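Long-range contacts in alpha-1,2-mannosidase (Bacteroides thetaiotaomicron, PDB 2WW2), which hydrolyses alpha-1,2-linked mannosides with inversion at the anomeric carbon, as a calcium-dependent member of glycoside hydrolase family 92: residues A454-A459 against P647-Y652; H528-L533 against P732-K737; P542-L547 against D595-P600. All blocks are in the same frame, centred on the assembly; numbering follows the deposited sequence. Where two conformers were deposited one is given.

Contact 1 (A454-A459 against P647-Y652)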
loop_
_atom_site.group_PDB
_atom_site.type_symbol
_atom_site.label_atom_id
_atom_site.label_comp_id
_atom_site.label_asym_id
_atom_site.label_seq_id
_atom_site.Cartn_x
_atom_site.Cartn_y
_atom_site.Cartn_z
ATOM N N ALA A 454 -24.990 16.296 -17.793
ATOM C CA ALA A 454 -26.098 17.235 -17.649
ATOM C C ALA A 454 -26.546 17.701 -19.033
ATOM O O ALA A 454 -27.733 17.896 -19.280
ATOM C CB ALA A 454 -25.683 18.451 -16.790
ATOM N N ASP A 455 -25.594 17.888 -19.935
ATOM C CA ASP A 455 -25.956 18.316 -21.274
ATOM C C ASP A 455 -26.741 17.218 -22.004
ATOM O O ASP A 455 -27.687 17.504 -22.749
ATOM C CB ASP A 455 -24.706 18.733 -22.058
ATOM C CG ASP A 455 -24.111 20.028 -21.538
ATOM O OD1 ASP A 455 -24.882 20.842 -20.959
ATOM O OD2 ASP A 455 -22.887 20.251 -21.719
ATOM N N TRP A 456 -26.345 15.964 -21.809
ATOM C CA TRP A 456 -27.145 14.851 -22.340
ATOM C C TRP A 456 -28.577 14.916 -21.761
ATOM O O TRP A 456 -29.563 14.771 -22.499
ATOM C CB TRP A 456 -26.453 13.500 -22.060
ATOM C CG TRP A 456 -27.303 12.319 -22.398
ATOM C CD1 TRP A 456 -27.379 11.668 -23.602
ATOM C CD2 TRP A 456 -28.215 11.655 -21.523
ATOM N NE1 TRP A 456 -28.290 10.633 -23.527
ATOM C CE2 TRP A 456 -28.809 10.600 -22.256
ATOM C CE3 TRP A 456 -28.573 11.834 -20.183
ATOM C CZ2 TRP A 456 -29.753 9.742 -21.698
ATOM C CZ3 TRP A 456 -29.508 10.979 -19.626
ATOM C CH2 TRP A 456 -30.097 9.951 -20.387
ATOM N N CYS A 457 -28.716 15.168 -20.456
ATOM C CA CYS A 457 -30.075 15.271 -19.870
ATOM C C CYS A 457 -30.891 16.381 -20.540
ATOM O O CYS A 457 -32.076 16.208 -20.824
ATOM C CB CYS A 457 -30.032 15.563 -18.366
ATOM S SG CYS A 457 -29.411 14.218 -17.383
ATOM N N ILE A 458 -30.262 17.531 -20.774
ATOM C CA ILE A 458 -30.981 18.651 -21.390
ATOM C C ILE A 458 -31.377 18.315 -22.821
ATOM O O ILE A 458 -32.479 18.671 -23.269
ATOM C CB ILE A 458 -30.171 19.970 -21.337
ATOM C CG1 ILE A 458 -30.049 20.421 -19.874
ATOM C CG2 ILE A 458 -30.836 21.068 -22.212
ATOM C CD1 ILE A 458 -28.996 21.554 -19.667
ATOM N N ALA A 459 -30.495 17.616 -23.534
ATOM C CA ALA A 459 -30.826 17.205 -24.905
ATOM C C ALA A 459 -32.055 16.283 -24.891
ATOM O O ALA A 459 -32.975 16.421 -25.710
ATOM C CB ALA A 459 -29.648 16.501 -25.556
ATOM N N PRO A 647 -29.753 8.188 -14.494
ATOM C CA PRO A 647 -30.988 8.935 -14.304
ATOM C C PRO A 647 -31.198 9.823 -15.510
ATOM O O PRO A 647 -30.226 10.371 -16.068
ATOM C CB PRO A 647 -30.729 9.755 -13.023
ATOM C CG PRO A 647 -29.754 8.851 -12.220
ATOM C CD PRO A 647 -28.843 8.289 -13.336
ATOM N N GLY A 648 -32.450 9.965 -15.921
ATOM C CA GLY A 648 -32.746 10.710 -17.145
ATOM C C GLY A 648 -33.096 9.715 -18.233
ATOM O O GLY A 648 -33.743 10.058 -19.209
ATOM N N MET A 649 -32.666 8.472 -18.047
ATOM C CA MET A 649 -33.121 7.356 -18.886
ATOM C C MET A 649 -33.958 6.446 -17.994
ATOM O O MET A 649 -33.443 5.909 -17.014
ATOM C CB MET A 649 -31.928 6.570 -19.444
ATOM C CG MET A 649 -32.288 5.332 -20.266
ATOM S SD MET A 649 -33.293 5.670 -21.730
ATOM C CE MET A 649 -32.410 7.024 -22.516
ATOM N N PRO A 650 -35.246 6.265 -18.326
ATOM C CA PRO A 650 -36.121 5.543 -17.394
ATOM C C PRO A 650 -35.922 4.015 -17.455
ATOM O O PRO A 650 -36.821 3.277 -17.883
ATOM C CB PRO A 650 -37.535 5.981 -17.823
ATOM C CG PRO A 650 -37.398 6.345 -19.297
ATOM C CD PRO A 650 -35.994 6.942 -19.406
ATOM N N GLU A 651 -34.743 3.565 -17.018
ATOM C CA GLU A 651 -34.313 2.156 -17.088
ATOM C C GLU A 651 -33.589 1.859 -15.798
ATOM O O GLU A 651 -32.875 2.727 -15.286
ATOM C CB GLU A 651 -33.219 1.964 -18.161
ATOM C CG GLU A 651 -33.686 1.629 -19.518
ATOM C CD GLU A 651 -32.561 1.561 -20.517
ATOM O OE1 GLU A 651 -31.346 1.663 -20.171
ATOM O OE2 GLU A 651 -32.908 1.423 -21.687
ATOM N N TYR A 652 -33.682 0.618 -15.326
ATOM C CA TYR A 652 -32.894 0.189 -14.178
ATOM C C TYR A 652 -32.136 -1.078 -14.552
ATOM O O TYR A 652 -32.760 -2.075 -14.946
ATOM C CB TYR A 652 -33.827 -0.094 -12.978
ATOM C CG TYR A 652 -34.743 1.055 -12.611
ATOM C CD1 TYR A 652 -34.407 1.936 -11.586
ATOM C CD2 TYR A 652 -35.938 1.267 -13.301
ATOM C CE1 TYR A 652 -35.236 2.976 -11.240
ATOM C CE2 TYR A 652 -36.767 2.311 -12.969
ATOM C CZ TYR A 652 -36.411 3.161 -11.930
ATOM O OH TYR A 652 -37.235 4.204 -11.605
#
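W456 pushes the six-membered end of its indole against the backbone of P647, G648 and M649. CZ3 lies 3.7 Å from the carbonyl O of P647, and CH2 is 3.7 Å from G648 C. M649 N sits in the plane of the indole, at its edge, 3.8 Å from CH2, so the ring abuts the chain at its rim there. Chi1 (172°) puts CG anti to the backbone N, and from there the ring reaches the loop with its six-membered end. The M649 side chain runs at about a right angle to the indole. Its chain bends twice, and the methyl CE ends 3.9 Å from W456 CZ2. C457 touches more lightly, its SG standing 4.1 Å from P647 O.

The absence of a side chain at G648 matters: a beta carbon there would run into W456 CZ3, and the positive phi (105°) also calls for glycine. Further out, polar groups hold the loop. D390 OD1 accepts from G648 N, R460 NH2 donates to G648 O, and the hydroxyl of Y453 bonds P647 O. The indole is steadied as well, since W456 NE1 is hydrogen-bonded to Y733 OH and the H528 ring meets it. An inverse gamma turn centred on P650 then leads into strand 651-654. Here a helix of the catalytic domain, which in family 92 is an (alpha/alpha)6 barrel, packs its side chains on a glycine-containing loop between the short strands 642-643 and 651-654.

Contact 2 (H528-L533 against P732-K737); sequences HDPEGL and PYSYSK
D529 lays its carboxylate over the start of the turn S734-K737, its CG 3.7 Å from Y735 CB. OD1 does most of the work. S736 N bonds to it at 2.9 Å, nearly straight at 158°, and G532 N at 3.0 Å; both N-H groups come from above the carboxylate plane, but on opposite faces of it. The S736 hydroxyl reaches the syn lone pair of OD1 in one of the two conformers of S736, so this bond is the less certain of the three. The other oxygen, OD2, accepts from Y481 OH and lies near CD2 at the edge of the Y735 ring. Gripped this way at the start of a helix, the carboxylate would probably be stabilised as the anion. G532 suits its place, because a beta carbon there would strike D529 OD2.

S734 returns the favour: its OG accepts from E531 N at 2.9 Å (156°). Its CB lies 3.4 Å from E531 CB. E531 then turns at chi2, and its OE1 is hydrogen-bonded to H540 NE2. One residue before D529, H528 O accepts from Y735 N at 2.8 Å, while H528 NE2 is bound to A478 O.

Here two local motifs interlock. D529 is the N-cap of helix 530-537, and the type I turn S734-K737 closes the chain's C-terminal tail, which follows strand 710-717. K737 NZ folds back on the carbonyls of P732 and F731. Bonded to D529 and E531, the tail lies across the first turn of helix 530-537, with Y596 of the loop before helix 600-613 packing against both P530 and P732.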
loop_
_atom_site.group_PDB
_atom_site.type_symbol
_atom_site.label_atom_id
_atom_site.label_comp_id
_atom_site.label_asym_id
_atom_site.label_seq_id
_atom_site.Cartn_x
_atom_site.Cartn_y
_atom_site.Cartn_z
ATOM N N HIS A 528 -24.212 7.915 -19.148
ATOM C CA HIS A 528 -25.092 8.085 -20.304
ATOM C C HIS A 528 -24.537 7.399 -21.562
ATOM O O HIS A 528 -25.216 7.334 -22.603
ATOM C CB HIS A 528 -25.368 9.573 -20.567
ATOM C CG HIS A 528 -24.145 10.373 -20.903
ATOM N ND1 HIS A 528 -23.125 10.601 -20.002
ATOM C CD2 HIS A 528 -23.796 11.027 -22.041
ATOM C CE1 HIS A 528 -22.194 11.348 -20.571
ATOM N NE2 HIS A 528 -22.572 11.613 -21.815
ATOM N N ASP A 529 -23.320 6.862 -21.477
ATOM C CA ASP A 529 -22.710 6.246 -22.662
ATOM C C ASP A 529 -21.673 5.149 -22.350
ATOM O O ASP A 529 -20.523 5.247 -22.760
ATOM C CB ASP A 529 -22.070 7.338 -23.535
ATOM C CG ASP A 529 -21.919 6.917 -24.989
ATOM O OD1 ASP A 529 -22.346 5.787 -25.346
ATOM O OD2 ASP A 529 -21.382 7.724 -25.784
ATOM N N PRO A 530 -22.076 4.095 -21.626
ATOM C CA PRO A 530 -21.116 3.021 -21.379
ATOM C C PRO A 530 -20.517 2.450 -22.679
ATOM O O PRO A 530 -19.342 2.103 -22.701
ATOM C CB PRO A 530 -21.955 1.964 -20.655
ATOM C CG PRO A 530 -23.031 2.767 -19.950
ATOM C CD PRO A 530 -23.364 3.867 -20.953
ATOM N N GLU A 531 -21.316 2.346 -23.746
ATOM C CA GLU A 531 -20.796 1.807 -24.998
ATOM C C GLU A 531 -19.714 2.733 -25.558
ATOM O O GLU A 531 -18.679 2.272 -26.044
ATOM C CB GLU A 531 -21.925 1.587 -26.020
ATOM C CG GLU A 531 -21.473 1.011 -27.361
ATOM C CD GLU A 531 -20.880 -0.402 -27.256
ATOM O OE1 GLU A 531 -21.218 -1.158 -26.310
ATOM O OE2 GLU A 531 -20.079 -0.759 -28.145
ATOM N N GLY A 532 -19.942 4.042 -25.490
ATOM C CA GLY A 532 -18.924 4.985 -25.958
ATOM C C GLY A 532 -17.666 4.928 -25.100
ATOM O O GLY A 532 -16.552 5.105 -25.597
ATOM N N LEU A 533 -17.823 4.705 -23.797
ATOM C CA LEU A 533 -16.646 4.540 -22.952
ATOM C C LEU A 533 -15.872 3.277 -23.348
ATOM O O LEU A 533 -14.638 3.302 -23.442
ATOM C CB LEU A 533 -17.014 4.524 -21.457
ATOM C CG LEU A 533 -15.822 4.434 -20.489
ATOM C CD1 LEU A 533 -14.876 5.629 -20.705
ATOM C CD2 LEU A 533 -16.290 4.385 -19.042
ATOM N N PRO A 732 -28.625 -2.387 -21.786
ATOM C CA PRO A 732 -29.346 -1.131 -21.575
ATOM C C PRO A 732 -28.797 0.002 -22.445
ATOM O O PRO A 732 -27.922 -0.223 -23.306
ATOM C CB PRO A 732 -29.139 -0.839 -20.075
ATOM C CG PRO A 732 -28.560 -2.116 -19.501
ATOM C CD PRO A 732 -27.807 -2.748 -20.621
ATOM N N TYR A 733 -29.325 1.208 -22.239
ATOM C CA TYR A 733 -29.048 2.345 -23.109
ATOM C C TYR A 733 -27.588 2.818 -23.123
ATOM O O TYR A 733 -26.920 2.839 -22.098
ATOM C CB TYR A 733 -29.942 3.521 -22.691
ATOM C CG TYR A 733 -29.655 4.836 -23.396
ATOM C CD1 TYR A 733 -30.257 5.137 -24.612
ATOM C CD2 TYR A 733 -28.815 5.788 -22.823
ATOM C CE1 TYR A 733 -30.025 6.325 -25.248
ATOM C CE2 TYR A 733 -28.564 6.982 -23.458
ATOM C CZ TYR A 733 -29.186 7.247 -24.669
ATOM O OH TYR A 733 -28.971 8.420 -25.306
ATOM N N SER A 734 -27.104 3.206 -24.294
ATOM C CA SER A 734 -25.917 4.048 -24.373
ATOM C C SER A 734 -26.189 5.093 -25.423
ATOM O O SER A 734 -26.803 4.799 -26.451
ATOM C CB SER A 734 -24.666 3.264 -24.792
ATOM O OG SER A 734 -24.201 2.432 -23.746
ATOM N N TYR A 735 -25.700 6.301 -25.195
ATOM C CA TYR A 735 -25.826 7.334 -26.191
ATOM C C TYR A 735 -25.264 6.914 -27.565
ATOM O O TYR A 735 -25.869 7.203 -28.610
ATOM C CB TYR A 735 -25.147 8.628 -25.721
ATOM C CG TYR A 735 -25.198 9.675 -26.793
ATOM C CD1 TYR A 735 -26.413 10.195 -27.206
ATOM C CD2 TYR A 735 -24.044 10.107 -27.435
ATOM C CE1 TYR A 735 -26.482 11.136 -28.207
ATOM C CE2 TYR A 735 -24.101 11.059 -28.433
ATOM C CZ TYR A 735 -25.327 11.563 -28.813
ATOM O OH TYR A 735 -25.410 12.486 -29.821
ATOM N N SER A 736 -24.115 6.240 -27.578
ATOM C CA SER A 736 -23.473 5.940 -28.863
ATOM C C SER A 736 -23.958 4.633 -29.487
ATOM O O SER A 736 -23.545 4.279 -30.573
ATOM C CB SER A 736 -21.948 5.940 -28.740
ATOM O OG SER A 736 -21.520 4.845 -27.963
ATOM N N LYS A 737 -24.852 3.942 -28.812
ATOM C CA LYS A 737 -25.384 2.683 -29.324
ATOM C C LYS A 737 -26.759 2.882 -29.947
ATOM O O LYS A 737 -26.853 3.245 -31.122
ATOM C CB LYS A 737 -25.461 1.656 -28.193
ATOM C CG LYS A 737 -26.730 0.846 -28.205
ATOM C CD LYS A 737 -26.784 -0.083 -27.004
ATOM C CE LYS A 737 -28.139 0.012 -26.340
ATOM N NZ LYS A 737 -28.512 -1.302 -25.829
#

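Contact 3 (P542-L547 against D595-P600)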
loop_
_atom_site.group_PDB
_atom_site.type_symbol
_atom_site.label_atom_id
_atom_site.label_comp_id
_atom_site.label_asym_id
_atom_site.label_seq_id
_atom_site.Cartn_x
_atom_site.Cartn_y
_atom_site.Cartn_z
ATOM N N PRO A 542 -11.556 -5.140 -23.305
ATOM C CA PRO A 542 -10.690 -4.344 -22.447
ATOM C C PRO A 542 -11.451 -3.673 -21.305
ATOM O O PRO A 542 -10.888 -3.469 -20.230
ATOM C CB PRO A 542 -10.128 -3.282 -23.395
ATOM C CG PRO A 542 -10.302 -3.821 -24.731
ATOM C CD PRO A 542 -11.506 -4.698 -24.706
ATOM N N MET A 543 -12.715 -3.314 -21.531
ATOM C CA MET A 543 -13.498 -2.703 -20.470
ATOM C C MET A 543 -13.815 -3.700 -19.362
ATOM O O MET A 543 -13.718 -3.377 -18.184
ATOM C CB MET A 543 -14.790 -2.057 -20.990
ATOM C CG MET A 543 -15.565 -1.410 -19.844
ATOM S SD MET A 543 -17.164 -0.733 -20.272
ATOM C CE MET A 543 -16.735 0.909 -20.752
ATOM N N ILE A 544 -14.193 -4.911 -19.746
ATOM C CA ILE A 544 -14.442 -5.973 -18.788
ATOM C C ILE A 544 -13.193 -6.243 -17.935
ATOM O O ILE A 544 -13.283 -6.468 -16.722
ATOM C CB ILE A 544 -14.863 -7.268 -19.504
ATOM C CG1 ILE A 544 -16.269 -7.118 -20.089
ATOM C CG2 ILE A 544 -14.749 -8.459 -18.554
ATOM C CD1 ILE A 544 -16.598 -8.146 -21.175
ATOM N N ALA A 545 -12.032 -6.201 -18.573
ATOM C CA ALA A 545 -10.770 -6.458 -17.882
ATOM C C ALA A 545 -10.484 -5.372 -16.861
ATOM O O ALA A 545 -10.001 -5.643 -15.773
ATOM C CB ALA A 545 -9.630 -6.545 -18.885
ATOM N N ARG A 546 -10.800 -4.136 -17.209
ATOM C CA ARG A 546 -10.564 -3.032 -16.303
ATOM C C ARG A 546 -11.525 -3.021 -15.125
ATOM O O ARG A 546 -11.147 -2.639 -14.014
ATOM C CB ARG A 546 -10.572 -1.725 -17.071
ATOM C CG ARG A 546 -9.447 -1.720 -18.077
ATOM C CD ARG A 546 -9.413 -0.456 -18.884
ATOM N NE ARG A 546 -9.233 0.730 -18.050
ATOM C CZ ARG A 546 -8.898 1.916 -18.545
ATOM N NH1 ARG A 546 -8.698 2.049 -19.852
ATOM N NH2 ARG A 546 -8.761 2.964 -17.742
ATOM N N LEU A 547 -12.758 -3.466 -15.359
ATOM C CA LEU A 547 -13.711 -3.627 -14.274
ATOM C C LEU A 547 -13.209 -4.734 -13.364
ATOM O O LEU A 547 -13.223 -4.605 -12.131
ATOM C CB LEU A 547 -15.093 -3.994 -14.808
ATOM C CG LEU A 547 -15.900 -2.858 -15.430
ATOM C CD1 LEU A 547 -17.132 -3.454 -16.093
ATOM C CD2 LEU A 547 -16.293 -1.836 -14.364
ATOM N N ASP A 595 -23.441 -5.359 -17.251
ATOM C CA ASP A 595 -24.758 -5.545 -17.903
ATOM C C ASP A 595 -24.794 -4.988 -19.316
ATOM O O ASP A 595 -25.664 -5.361 -20.114
ATOM C CB ASP A 595 -25.869 -4.823 -17.133
ATOM C CG ASP A 595 -26.391 -5.600 -15.920
ATOM O OD1 ASP A 595 -26.109 -6.802 -15.768
ATOM O OD2 ASP A 595 -27.140 -4.989 -15.115
ATOM N N TYR A 596 -23.881 -4.062 -19.610
ATOM C CA TYR A 596 -23.868 -3.325 -20.878
ATOM C C TYR A 596 -22.908 -3.931 -21.900
ATOM O O TYR A 596 -22.917 -3.562 -23.082
ATOM C CB TYR A 596 -23.472 -1.850 -20.629
ATOM C CG TYR A 596 -24.478 -1.087 -19.791
ATOM C CD1 TYR A 596 -25.287 -0.100 -20.364
ATOM C CD2 TYR A 596 -24.630 -1.365 -18.437
ATOM C CE1 TYR A 596 -26.226 0.590 -19.602
ATOM C CE2 TYR A 596 -25.568 -0.687 -17.664
ATOM C CZ TYR A 596 -26.363 0.291 -18.257
ATOM O OH TYR A 596 -27.295 0.943 -17.486
ATOM N N ILE A 597 -22.058 -4.844 -21.439
ATOM C CA ILE A 597 -20.984 -5.342 -22.274
ATOM C C ILE A 597 -20.911 -6.865 -22.249
ATOM O O ILE A 597 -19.864 -7.434 -22.532
ATOM C CB ILE A 597 -19.624 -4.714 -21.860
ATOM C CG1 ILE A 597 -19.260 -5.095 -20.428
ATOM C CG2 ILE A 597 -19.704 -3.214 -21.940
ATOM C CD1 ILE A 597 -18.164 -4.236 -19.839
ATOM N N GLY A 598 -22.008 -7.511 -21.858
ATOM C CA GLY A 598 -22.193 -8.935 -22.130
ATOM C C GLY A 598 -21.848 -9.942 -21.058
ATOM O O GLY A 598 -21.841 -11.144 -21.323
ATOM N N GLN A 599 -21.572 -9.491 -19.840
ATOM C CA GLN A 599 -21.273 -10.456 -18.787
ATOM C C GLN A 599 -22.016 -10.144 -17.490
ATOM O O GLN A 599 -21.386 -9.845 -16.470
ATOM C CB GLN A 599 -19.764 -10.529 -18.543
ATOM C CG GLN A 599 -18.946 -10.870 -19.807
ATOM C CD GLN A 599 -17.499 -11.197 -19.485
ATOM O OE1 GLN A 599 -16.965 -10.766 -18.460
ATOM N NE2 GLN A 599 -16.852 -11.955 -20.366
ATOM N N PRO A 600 -23.358 -10.209 -17.528
ATOM C CA PRO A 600 -24.189 -9.853 -16.368
ATOM C C PRO A 600 -23.869 -10.685 -15.127
ATOM O O PRO A 600 -24.121 -10.241 -14.006
ATOM C CB PRO A 600 -25.639 -10.106 -16.853
ATOM C CG PRO A 600 -25.507 -10.889 -18.112
ATOM C CD PRO A 600 -24.168 -10.543 -18.713
#
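I544 stands on helix 540-551 and fills the angle between I597 and Q599, a plain helix-on-loop packing within the family 92 catalytic domain. From CB, the branch CG1 lies beside the backbone N (chi1 -71°), and the I544 and I597 side chains slide past each other in opposite directions. CG1 meets I597 CD1 at 3.5 Å, tighter than usual for two carbons. CG2, anti to the backbone N, turns to Q599 and touches OE1 at 3.2 Å. The tip CD1 rests 3.6 Å from the carbonyl O of I597 and equally close to Q599 CD, and the Q599 side chain crosses that of I544 at about a right angle.

An alanine here would probably open a gap beside I597 CD1 and leave the Q599 amide without its apolar support.

I597 CD1 has other company one helical turn apart: M543 SD at 3.7 Å, crossing at about a right angle, and L547 CD1 at 4.0 Å, tip to tip. M543 also packs on L533 and S534 of helix 530-537. Next to I544 on the helix, A545 packs on F21 of the second subunit. Beyond the apolar patch, Q599 OE1, the atom touched by I544 CG2, is hydrogen-bonded to K602 NZ.

In the fold
Contacts 1 and 3 are mostly buried and work by shape alone across their segments, an indole against a loop backbone in one and aliphatic chains, a thioether and an amide in the other. Contact 2, where the C-terminal tail is partly exposed, is instead stitched by hydrogen bonds among backbone groups, serine hydroxyls and a carboxylate. It also bridges its neighbours. Toward contact 1, whose centre is about 12 Å away, E651 OE1 takes the N-H of Y733, and M649 lies against the Y733 ring. Toward contact 3, about 13 Å between centres, P530 O packs on M543 CE, the two residues sitting on consecutive helices. Contacts 1 and 3 do not touch. Contact 3 is nested inside both larger loops.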